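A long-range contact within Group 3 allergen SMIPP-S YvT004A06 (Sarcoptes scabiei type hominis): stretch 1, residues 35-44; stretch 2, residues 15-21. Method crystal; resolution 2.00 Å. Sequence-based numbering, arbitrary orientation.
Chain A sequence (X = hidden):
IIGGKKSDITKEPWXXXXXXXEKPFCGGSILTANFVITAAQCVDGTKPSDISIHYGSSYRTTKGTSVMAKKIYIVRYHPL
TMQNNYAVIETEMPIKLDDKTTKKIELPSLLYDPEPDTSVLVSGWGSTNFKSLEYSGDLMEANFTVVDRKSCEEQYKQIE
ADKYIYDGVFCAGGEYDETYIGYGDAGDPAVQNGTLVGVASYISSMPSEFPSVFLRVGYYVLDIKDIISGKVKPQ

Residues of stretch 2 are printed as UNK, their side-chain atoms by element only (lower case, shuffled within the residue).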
ATOM      1  N   PHE A  35       0.116   7.786 -13.036  1.00 28.32           N
ATOM      2  CA  PHE A  35      -0.738   7.314 -11.937  1.00 26.97           C
ATOM      3  C   PHE A  35      -0.027   6.474 -10.867  1.00 25.55           C
ATOM      4  O   PHE A  35       0.741   5.554 -11.174  1.00 23.27           O
ATOM      5  CB  PHE A  35      -1.945   6.550 -12.488  1.00 27.44           C
ATOM      6  CG  PHE A  35      -2.918   7.417 -13.245  1.00 31.00           C
ATOM      7  CD1 PHE A  35      -3.861   8.187 -12.567  1.00 33.03           C
ATOM      8  CD2 PHE A  35      -2.888   7.465 -14.637  1.00 29.25           C
ATOM      9  CE1 PHE A  35      -4.761   8.997 -13.266  1.00 34.54           C
ATOM     10  CE2 PHE A  35      -3.783   8.266 -15.347  1.00 31.34           C
ATOM     11  CZ  PHE A  35      -4.723   9.035 -14.662  1.00 35.41           C
ATOM     12  N   VAL A  36      -0.317   6.797  -9.611  1.00 25.30           N
ATOM     13  CA  VAL A  36       0.195   6.056  -8.468  1.00 24.81           C
ATOM     14  C   VAL A  36      -0.979   5.603  -7.602  1.00 25.00           C
ATOM     15  O   VAL A  36      -1.960   6.329  -7.467  1.00 25.98           O
ATOM     16  CB  VAL A  36       1.187   6.924  -7.646  1.00 25.19           C
ATOM     17  CG1 VAL A  36       1.343   6.400  -6.211  1.00 26.62           C
ATOM     18  CG2 VAL A  36       2.540   6.991  -8.347  1.00 24.41           C
ATOM     19  N   ILE A  37      -0.884   4.398  -7.036  1.00 23.95           N
ATOM     20  CA  ILE A  37      -1.906   3.905  -6.112  1.00 23.32           C
ATOM     21  C   ILE A  37      -1.354   3.789  -4.682  1.00 22.91           C
ATOM     22  O   ILE A  37      -0.253   3.286  -4.471  1.00 21.98           O
ATOM     23  CB  ILE A  37      -2.544   2.571  -6.583  1.00 23.09           C
ATOM     24  CG1 ILE A  37      -3.689   2.150  -5.648  1.00 23.12           C
ATOM     25  CG2 ILE A  37      -1.486   1.462  -6.743  1.00 18.35           C
ATOM     26  CD1 ILE A  37      -4.604   1.080  -6.229  1.00 24.49           C
ATOM     27  N   THR A  38      -2.141   4.264  -3.724  1.00 23.47           N
ATOM     28  CA  THR A  38      -1.797   4.218  -2.303  1.00 24.43           C
ATOM     29  C   THR A  38      -3.068   3.878  -1.508  1.00 24.39           C
ATOM     30  O   THR A  38      -4.094   3.531  -2.106  1.00 24.34           O
ATOM     31  CB  THR A  38      -1.123   5.563  -1.849  1.00 24.56           C
ATOM     32  OG1 THR A  38      -0.608   5.434  -0.523  1.00 26.30           O
ATOM     33  CG2 THR A  38      -2.104   6.747  -1.905  1.00 26.62           C
ATOM     34  N   ALA A  39      -3.001   3.935  -0.177  1.00 23.89           N
ATOM     35  CA  ALA A  39      -4.187   3.719   0.653  1.00 24.28           C
ATOM     36  C   ALA A  39      -4.994   5.003   0.760  1.00 24.19           C
ATOM     37  O   ALA A  39      -4.424   6.089   0.800  1.00 24.70           O
ATOM     38  CB  ALA A  39      -3.792   3.240   2.045  1.00 23.52           C
ATOM     39  N   ALA A  40      -6.318   4.877   0.826  1.00 23.46           N
ATOM     40  CA  ALA A  40      -7.189   6.041   1.012  1.00 22.97           C
ATOM     41  C   ALA A  40      -6.925   6.785   2.322  1.00 22.73           C
ATOM     42  O   ALA A  40      -6.919   8.012   2.338  1.00 22.18           O
ATOM     43  CB  ALA A  40      -8.637   5.642   0.913  1.00 22.29           C
ATOM     44  N   GLN A  41      -6.706   6.033   3.409  1.00 23.25           N
ATOM     45  CA  GLN A  41      -6.407   6.596   4.736  1.00 25.19           C
ATOM     46  C   GLN A  41      -5.256   7.607   4.732  1.00 26.67           C
ATOM     47  O   GLN A  41      -5.097   8.372   5.682  1.00 28.59           O
ATOM     48  CB  GLN A  41      -6.101   5.481   5.750  1.00 24.36           C
ATOM     49  CG  GLN A  41      -4.727   4.810   5.551  1.00 20.78           C
ATOM     50  CD  GLN A  41      -4.515   3.624   6.473  1.00 23.44           C
ATOM     51  OE1 GLN A  41      -4.659   2.477   6.052  1.00 19.19           O
ATOM     52  NE2 GLN A  41      -4.192   3.894   7.748  1.00 15.69           N
ATOM     53  N   CYS A  42      -4.452   7.580   3.677  1.00 27.65           N
ATOM     54  CA  CYS A  42      -3.281   8.438   3.552  1.00 29.51           C
ATOM     55  C   CYS A  42      -3.628   9.842   3.089  1.00 29.78           C
ATOM     56  O   CYS A  42      -2.989  10.805   3.504  1.00 29.14           O
ATOM     57  CB  CYS A  42      -2.294   7.830   2.552  1.00 29.85           C
ATOM     58  SG  CYS A  42      -1.710   6.182   3.010  1.00 41.19           S
ATOM     59  N   VAL A  43      -4.628   9.952   2.220  1.00 30.71           N
ATOM     60  CA  VAL A  43      -4.835  11.186   1.458  1.00 31.94           C
ATOM     61  C   VAL A  43      -6.287  11.674   1.406  1.00 33.11           C
ATOM     62  O   VAL A  43      -6.577  12.696   0.779  1.00 33.13           O
ATOM     63  CB  VAL A  43      -4.272  11.052   0.015  1.00 31.66           C
ATOM     64  CG1 VAL A  43      -2.741  10.843   0.035  1.00 30.11           C
ATOM     65  CG2 VAL A  43      -4.975   9.918  -0.745  1.00 30.04           C
ATOM     66  N   ASP A  44      -7.185  10.941   2.062  1.00 34.42           N
ATOM     67  CA  ASP A  44      -8.606  11.291   2.125  1.00 35.16           C
ATOM     68  C   ASP A  44      -8.817  12.708   2.661  1.00 35.40           C
ATOM     69  O   ASP A  44      -8.437  13.014   3.789  1.00 34.79           O
ATOM     70  CB  ASP A  44      -9.359  10.288   3.004  1.00 36.07           C
ATOM     71  CG  ASP A  44     -10.860  10.518   3.011  1.00 38.62           C
ATOM     72  OD1 ASP A  44     -11.403  11.008   1.999  1.00 39.10           O
ATOM     73  OD2 ASP A  44     -11.502  10.193   4.030  1.00 45.19           O
ATOM     74  N   UNK A  15       7.899   0.839  -6.192  1.00 25.04           N
ATOM     75  CA  UNK A  15       7.613   1.477  -4.909  1.00 24.65           C
ATOM     76  C   UNK A  15       7.909   2.970  -4.923  1.00 24.85           C
ATOM     77  O   UNK A  15       8.948   3.409  -5.427  1.00 25.28           O
ATOM     78  c   UNK A  15       8.379   0.787  -3.781  1.00 24.15           C
ATOM     79  N   UNK A  16       6.969   3.740  -4.385  1.00 24.17           N
ATOM     80  CA  UNK A  16       7.150   5.171  -4.177  1.00 22.60           C
ATOM     81  C   UNK A  16       6.760   5.603  -2.768  1.00 22.03           C
ATOM     82  O   UNK A  16       6.051   4.887  -2.043  1.00 20.19           O
ATOM     83  c   UNK A  16       6.817   5.695  -6.642  1.00 21.72           C
ATOM     84  c   UNK A  16       4.873   5.886  -5.066  1.00 24.38           C
ATOM     85  c   UNK A  16       6.376   6.033  -5.221  1.00 23.41           C
ATOM     86  N   UNK A  17       7.243   6.785  -2.386  1.00 22.63           N
ATOM     87  CA  UNK A  17       6.853   7.420  -1.147  1.00 23.67           C
ATOM     88  C   UNK A  17       5.764   8.439  -1.398  1.00 24.72           C
ATOM     89  O   UNK A  17       5.771   9.139  -2.417  1.00 25.02           O
ATOM     90  N   UNK A  18       4.804   8.506  -0.485  1.00 24.66           N
ATOM     91  CA  UNK A  18       3.731   9.490  -0.597  1.00 25.80           C
ATOM     92  C   UNK A  18       3.831  10.447   0.580  1.00 26.75           C
ATOM     93  O   UNK A  18       3.438  10.127   1.704  1.00 27.40           O
ATOM     94  c   UNK A  18       1.241   9.922  -0.813  1.00 26.82           C
ATOM     95  c   UNK A  18       2.332   8.846  -0.691  1.00 25.71           C
ATOM     96  c   UNK A  18       2.271   7.874  -1.878  1.00 23.44           C
ATOM     97  N   UNK A  19       4.395  11.618   0.304  1.00 26.63           N
ATOM     98  CA  UNK A  19       4.600  12.636   1.323  1.00 27.27           C
ATOM     99  C   UNK A  19       3.381  13.541   1.371  1.00 27.21           C
ATOM    100  O   UNK A  19       2.974  14.124   0.360  1.00 27.23           O
ATOM    101  c   UNK A  19       5.886  13.429   1.034  1.00 27.05           C
ATOM    102  c   UNK A  19       7.199  12.697   1.359  1.00 27.12           C
ATOM    103  c   UNK A  19       8.347  13.682   1.582  1.00 33.43           C
ATOM    104  c   UNK A  19       7.580  11.666   0.300  1.00 33.11           C
ATOM    105  N   UNK A  20       2.784  13.629   2.549  1.00 27.60           N
ATOM    106  CA  UNK A  20       1.557  14.381   2.728  1.00 29.06           C
ATOM    107  C   UNK A  20       1.816  15.458   3.760  1.00 30.37           C
ATOM    108  O   UNK A  20       2.248  15.168   4.876  1.00 28.77           O
ATOM    109  c   UNK A  20       0.241  12.275   2.224  1.00 29.41           C
ATOM    110  c   UNK A  20       0.390  13.471   3.176  1.00 28.67           C
ATOM    111  c   UNK A  20      -0.902  14.251   3.230  1.00 31.07           C
ATOM    112  N   UNK A  21       1.542  16.703   3.374  1.00 32.22           N
ATOM    113  CA  UNK A  21       1.851  17.860   4.196  1.00 33.82           C
ATOM    114  C   UNK A  21       1.211  17.766   5.580  1.00 33.74           C
ATOM    115  O   UNK A  21      -0.012  17.646   5.701  1.00 33.96           O
ATOM    116  o   UNK A  21       2.627  20.378   5.103  1.00 41.17           O
ATOM    117  c   UNK A  21       2.215  20.350   3.929  1.00 38.41           C
ATOM    118  c   UNK A  21       1.427  19.143   3.476  1.00 34.99           C
ATOM    119  o   UNK A  21       2.419  21.277   3.113  1.00 45.98           O
TER

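Position 15 opens the second stretch with a single side-chain carbon and no further atom. Its CB lies 9.0 Å from O of Ile-37, the nearest atom of stretch 1, so nothing there is touched, and a lone CB identifies Ala-15.

Position 16 carries three carbons, one attached to CA and bearing the other two, a fork at the first atom. Its CA-to-CB bond points toward stretch 1, where one branch approaches CG1 of Val-36. Three carbons branched at CB make this residue Val-16, and the approach is an apolar contact of 3.7 Å between Val-16 CG2 and Val-36 CG1.

At position 17 no atom is present beyond N, CA, C and O, and even an ideal CB would find nothing of stretch 1 within 5.5 Å. The residue is Gly-17.

Position 18 again has three carbons forked at CB, pointing toward stretch 1 and reaching both Thr-38 and Val-43. The shape alone could also suit threonine, but all three atoms are carbon, which gives Val-18. Its CG2 lies 4.0 Å from Thr-38 OG1, a van der Waals approach to a hydroxyl that is hydrogen-bonded elsewhere in the structure, while its CG1 lies 4.2 Å from Val-43 CG1.

Position 19 holds four carbons, forked at the second rather than the first, the pattern of leucine. Leu-19 is partly exposed, and its side chain is out of reach of stretch 1.

Position 20 returns to three carbons branched at CB and directed toward stretch 1, against Cys-42 and Val-43. This is Val-20, whose CG2 packs 4.0 Å from Val-43 CG1 and also lies 3.8 Å from the backbone O of Cys-42.

Position 21 ends the stretch with two carbons, the second carrying two oxygens. This short carboxylate is Asp-21, exposed to solvent and without contact to stretch 1.

The contact follows from the alternation of a strand: Val-16, Val-18 and Val-20 direct their side chains toward stretch 1, whereas the intervening positions take no part. Val-36 and Thr-38 answer from the strand of stretch 1 by the same two-residue repeat, with Ile-37 pointing away between them. Beyond the strand, Val-43 continues the surface, its CG1 meeting both Val-18 and Val-20. No hydrogen bond joins the stretches. The 245 Å² of buried surface comes mainly from side-chain packing, chiefly between valines, with the backbone O of Cys-42 adding a contact to Val-20.

Stretch 2 15-21: AVGVLVD
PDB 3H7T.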